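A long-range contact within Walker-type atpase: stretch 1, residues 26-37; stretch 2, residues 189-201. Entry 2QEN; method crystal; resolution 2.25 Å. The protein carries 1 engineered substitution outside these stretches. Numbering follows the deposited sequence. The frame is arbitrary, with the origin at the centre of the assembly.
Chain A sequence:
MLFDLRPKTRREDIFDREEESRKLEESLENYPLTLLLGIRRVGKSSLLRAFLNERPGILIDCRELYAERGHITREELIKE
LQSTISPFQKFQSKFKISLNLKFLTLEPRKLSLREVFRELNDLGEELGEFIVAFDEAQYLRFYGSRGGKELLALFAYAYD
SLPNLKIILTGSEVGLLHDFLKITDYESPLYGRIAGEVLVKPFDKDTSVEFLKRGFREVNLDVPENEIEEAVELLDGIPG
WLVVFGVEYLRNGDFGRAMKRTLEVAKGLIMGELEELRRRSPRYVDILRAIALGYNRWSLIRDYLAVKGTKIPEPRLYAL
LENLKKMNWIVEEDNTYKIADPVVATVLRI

Stretch 1, residues 26-37: ESLENYPLTLLL
Stretch 2 (189-201) PLYGRIAGEVLVK

At the apolar centre, L36 (chi1 t, chi2 p) brings CD1 to 3.6 Å from V198 CG1, on the sheet face shared with T34, and to 3.8 Å from V200 CG2; both valines have chi1 t, and their branched side chains suit the extended backbone. L35 and L37, both m,t, point to the opposite face with E197 and L199, and L37 CD1 meets L199 CD1 at 4.4 Å. Where the paired strands begin, A195 CB lies 4.0 Å from both L35 CG and L33 CD1; L33 (chi1 -145°, chi2 t) also sets CD1 4.3 Å from L190 CD1. L33, L35, L36, L37 and V198 are buried, as suits apolar side chains; 725 Å² is buried between the two stretches, both sides summed.

Strands 33-37 and 196-199 are parallel, their axes crossing at -20° and approaching to 4.5 Å. T34 pairs with G196, L35 with E197, L36 with V198 and L37 with L199. Extended phi/psi values, such as -105/128 for L35 and -115/119 for V198, let L35, L37, G196 and V198 bond through both N and O: G196 N to L33 O (2.9 Å), L35 N to G196 O (2.7 Å), V198 N to L35 O (2.8 Å), L37 N to V198 O (2.8 Å) and V200 N to L37 O (2.7 Å).

Helix 26-30, antiparallel to strand 196-199 (174°), packs over G196. S27 OG (chi1 t) lies 3.3 Å and Y31 CD2 3.5 Å from G196 CA; a CB there would clash with both. Y31 (chi1 -55°, chi2 -79°) lays one ring face over A195 C and G196 N, while its CE1 touches I194 CG2 at 3.7 Å. Within stretch 1, a hydrogen bond between S27 OG and T34 OG1 (2.8 Å) pairs two buried hydroxyls, tying helix to strand. At the polar edge, E197 (m,t, chi3 5°) is exposed, its CD 4.0 Å from L37 CD1.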

# COMPACT_ATOMS: atom_id res chain seq x y z
N GLU A 26 -4.63 -4.81 -17.79
CA GLU A 26 -6.01 -5.08 -18.19
C GLU A 26 -6.98 -4.08 -17.56
O GLU A 26 -7.88 -3.58 -18.23
CB GLU A 26 -6.40 -6.53 -17.86
CG GLU A 26 -5.70 -7.59 -18.73
CD GLU A 26 -6.05 -9.05 -18.36
OE1 GLU A 26 -6.57 -9.30 -17.26
OE2 GLU A 26 -5.79 -9.96 -19.20
N SER A 27 -6.78 -3.77 -16.29
CA SER A 27 -7.67 -2.84 -15.60
C SER A 27 -7.60 -1.42 -16.19
O SER A 27 -8.63 -0.76 -16.38
CB SER A 27 -7.39 -2.81 -14.11
OG SER A 27 -8.37 -2.01 -13.47
N LEU A 28 -6.38 -0.97 -16.46
CA LEU A 28 -6.17 0.31 -17.14
C LEU A 28 -6.89 0.36 -18.49
O LEU A 28 -7.56 1.36 -18.80
CB LEU A 28 -4.69 0.64 -17.28
CG LEU A 28 -4.16 1.52 -16.14
CD1 LEU A 28 -3.91 0.73 -14.85
CD2 LEU A 28 -2.90 2.24 -16.57
N GLU A 29 -6.79 -0.72 -19.27
CA GLU A 29 -7.51 -0.86 -20.55
C GLU A 29 -9.02 -0.73 -20.41
O GLU A 29 -9.68 -0.24 -21.31
CB GLU A 29 -7.21 -2.20 -21.22
CG GLU A 29 -5.82 -2.30 -21.81
CD GLU A 29 -5.40 -3.72 -22.15
OE1 GLU A 29 -6.29 -4.58 -22.37
OE2 GLU A 29 -4.17 -3.97 -22.21
N ASN A 30 -9.56 -1.18 -19.28
CA ASN A 30 -11.01 -1.28 -19.12
C ASN A 30 -11.70 -0.12 -18.37
O ASN A 30 -12.88 0.13 -18.60
CB ASN A 30 -11.37 -2.63 -18.47
CG ASN A 30 -11.10 -3.81 -19.39
OD1 ASN A 30 -11.06 -3.67 -20.61
ND2 ASN A 30 -10.93 -4.99 -18.80
N TYR A 31 -10.96 0.57 -17.51
CA TYR A 31 -11.50 1.59 -16.61
C TYR A 31 -10.56 2.78 -16.52
O TYR A 31 -9.35 2.60 -16.54
CB TYR A 31 -11.70 1.02 -15.18
CG TYR A 31 -12.55 -0.23 -15.13
CD1 TYR A 31 -13.94 -0.16 -15.20
CD2 TYR A 31 -11.95 -1.48 -15.03
CE1 TYR A 31 -14.72 -1.31 -15.17
CE2 TYR A 31 -12.72 -2.64 -14.99
CZ TYR A 31 -14.10 -2.55 -15.06
OH TYR A 31 -14.85 -3.70 -15.02
N PRO A 32 -11.12 4.01 -16.43
CA PRO A 32 -10.29 5.21 -16.20
C PRO A 32 -9.61 5.21 -14.81
O PRO A 32 -8.55 5.84 -14.62
CB PRO A 32 -11.31 6.36 -16.31
CG PRO A 32 -12.48 5.78 -17.08
CD PRO A 32 -12.54 4.35 -16.59
N LEU A 33 -10.23 4.51 -13.86
CA LEU A 33 -9.80 4.48 -12.48
C LEU A 33 -9.58 3.01 -12.04
O LEU A 33 -10.45 2.16 -12.24
CB LEU A 33 -10.89 5.10 -11.60
CG LEU A 33 -10.61 5.94 -10.34
CD1 LEU A 33 -11.81 5.86 -9.40
CD2 LEU A 33 -9.35 5.58 -9.62
N THR A 34 -8.44 2.74 -11.41
CA THR A 34 -8.05 1.39 -10.96
C THR A 34 -7.62 1.46 -9.50
O THR A 34 -6.92 2.39 -9.11
CB THR A 34 -6.90 0.84 -11.85
OG1 THR A 34 -7.39 0.63 -13.17
CG2 THR A 34 -6.32 -0.49 -11.34
N LEU A 35 -8.06 0.49 -8.69
CA LEU A 35 -7.59 0.37 -7.31
C LEU A 35 -6.60 -0.79 -7.18
O LEU A 35 -6.88 -1.90 -7.62
CB LEU A 35 -8.76 0.21 -6.31
CG LEU A 35 -10.02 1.07 -6.53
CD1 LEU A 35 -11.09 0.79 -5.47
CD2 LEU A 35 -9.69 2.56 -6.58
N LEU A 36 -5.43 -0.51 -6.60
CA LEU A 36 -4.46 -1.55 -6.34
C LEU A 36 -4.43 -1.85 -4.84
O LEU A 36 -4.02 -1.01 -4.04
CB LEU A 36 -3.09 -1.16 -6.88
CG LEU A 36 -1.99 -2.22 -6.78
CD1 LEU A 36 -2.20 -3.26 -7.85
CD2 LEU A 36 -0.62 -1.57 -6.92
N LEU A 37 -4.88 -3.05 -4.48
CA LEU A 37 -5.26 -3.36 -3.09
C LEU A 37 -4.56 -4.57 -2.50
O LEU A 37 -4.32 -5.56 -3.20
CB LEU A 37 -6.78 -3.57 -3.02
CG LEU A 37 -7.67 -2.46 -3.58
CD1 LEU A 37 -9.16 -2.90 -3.60
CD2 LEU A 37 -7.50 -1.15 -2.80
N PRO A 189 -18.88 12.70 -5.32
CA PRO A 189 -18.69 13.06 -6.73
C PRO A 189 -18.41 11.84 -7.62
O PRO A 189 -18.70 11.89 -8.81
CB PRO A 189 -17.48 14.00 -6.69
CG PRO A 189 -17.55 14.61 -5.31
CD PRO A 189 -17.96 13.46 -4.44
N LEU A 190 -17.87 10.76 -7.04
CA LEU A 190 -17.59 9.54 -7.78
C LEU A 190 -18.77 8.57 -7.88
O LEU A 190 -18.61 7.46 -8.36
CB LEU A 190 -16.38 8.82 -7.19
CG LEU A 190 -14.99 9.37 -7.49
CD1 LEU A 190 -13.93 8.52 -6.80
CD2 LEU A 190 -14.74 9.40 -8.98
N TYR A 191 -19.95 8.99 -7.42
CA TYR A 191 -21.10 8.09 -7.36
C TYR A 191 -21.40 7.45 -8.71
O TYR A 191 -21.42 8.13 -9.74
CB TYR A 191 -22.35 8.81 -6.83
CG TYR A 191 -23.60 7.97 -6.92
CD1 TYR A 191 -23.84 6.95 -6.00
CD2 TYR A 191 -24.53 8.19 -7.93
CE1 TYR A 191 -24.98 6.17 -6.08
CE2 TYR A 191 -25.69 7.41 -8.02
CZ TYR A 191 -25.90 6.41 -7.10
OH TYR A 191 -27.05 5.64 -7.18
N GLY A 192 -21.64 6.14 -8.69
CA GLY A 192 -21.97 5.38 -9.90
C GLY A 192 -20.79 5.07 -10.82
O GLY A 192 -20.95 4.38 -11.83
N ARG A 193 -19.61 5.58 -10.49
CA ARG A 193 -18.45 5.42 -11.37
C ARG A 193 -17.67 4.17 -10.96
O ARG A 193 -17.31 4.02 -9.79
CB ARG A 193 -17.59 6.68 -11.36
CG ARG A 193 -18.15 7.78 -12.28
CD ARG A 193 -17.58 9.14 -11.94
NE ARG A 193 -18.25 10.23 -12.65
CZ ARG A 193 -19.24 10.97 -12.14
NH1 ARG A 193 -19.71 10.74 -10.92
NH2 ARG A 193 -19.77 11.94 -12.87
N ILE A 194 -17.45 3.28 -11.92
CA ILE A 194 -16.85 1.98 -11.65
C ILE A 194 -15.33 2.00 -11.83
O ILE A 194 -14.81 2.45 -12.86
CB ILE A 194 -17.52 0.85 -12.50
CG1 ILE A 194 -19.02 0.76 -12.18
CG2 ILE A 194 -16.87 -0.49 -12.23
CD1 ILE A 194 -19.83 -0.06 -13.18
N ALA A 195 -14.64 1.49 -10.81
CA ALA A 195 -13.18 1.36 -10.81
C ALA A 195 -12.77 -0.10 -10.93
O ALA A 195 -13.42 -0.98 -10.39
CB ALA A 195 -12.59 1.97 -9.52
N GLY A 196 -11.69 -0.37 -11.66
CA GLY A 196 -11.11 -1.70 -11.67
C GLY A 196 -10.45 -1.98 -10.32
O GLY A 196 -10.14 -1.05 -9.57
N GLU A 197 -10.26 -3.26 -10.01
CA GLU A 197 -9.62 -3.65 -8.76
C GLU A 197 -8.61 -4.72 -9.04
O GLU A 197 -8.94 -5.79 -9.58
CB GLU A 197 -10.64 -4.17 -7.73
CG GLU A 197 -11.51 -3.07 -7.12
CD GLU A 197 -12.36 -3.55 -5.96
OE1 GLU A 197 -12.23 -4.72 -5.52
OE2 GLU A 197 -13.18 -2.74 -5.47
N VAL A 198 -7.37 -4.42 -8.67
CA VAL A 198 -6.27 -5.37 -8.76
C VAL A 198 -5.78 -5.69 -7.34
O VAL A 198 -5.36 -4.80 -6.59
CB VAL A 198 -5.16 -4.85 -9.71
CG1 VAL A 198 -3.97 -5.82 -9.75
CG2 VAL A 198 -5.74 -4.64 -11.12
N LEU A 199 -5.90 -6.97 -6.99
CA LEU A 199 -5.61 -7.50 -5.67
C LEU A 199 -4.22 -8.13 -5.64
O LEU A 199 -3.92 -9.01 -6.45
CB LEU A 199 -6.63 -8.58 -5.32
CG LEU A 199 -8.05 -8.24 -4.80
CD1 LEU A 199 -8.62 -6.95 -5.32
CD2 LEU A 199 -9.00 -9.41 -5.06
N VAL A 200 -3.39 -7.66 -4.70
CA VAL A 200 -2.04 -8.20 -4.48
C VAL A 200 -2.02 -8.95 -3.15
O VAL A 200 -2.13 -8.36 -2.07
CB VAL A 200 -0.93 -7.10 -4.51
CG1 VAL A 200 0.45 -7.73 -4.40
CG2 VAL A 200 -1.01 -6.25 -5.78
N LYS A 201 -1.86 -10.27 -3.25
CA LYS A 201 -1.89 -11.18 -2.12
C LYS A 201 -0.49 -11.68 -1.79
O LYS A 201 0.39 -11.62 -2.66
CB LYS A 201 -2.77 -12.39 -2.48
CG LYS A 201 -4.15 -12.05 -3.03
CD LYS A 201 -5.05 -11.42 -1.96
CE LYS A 201 -6.53 -11.62 -2.28
NZ LYS A 201 -7.38 -10.78 -1.39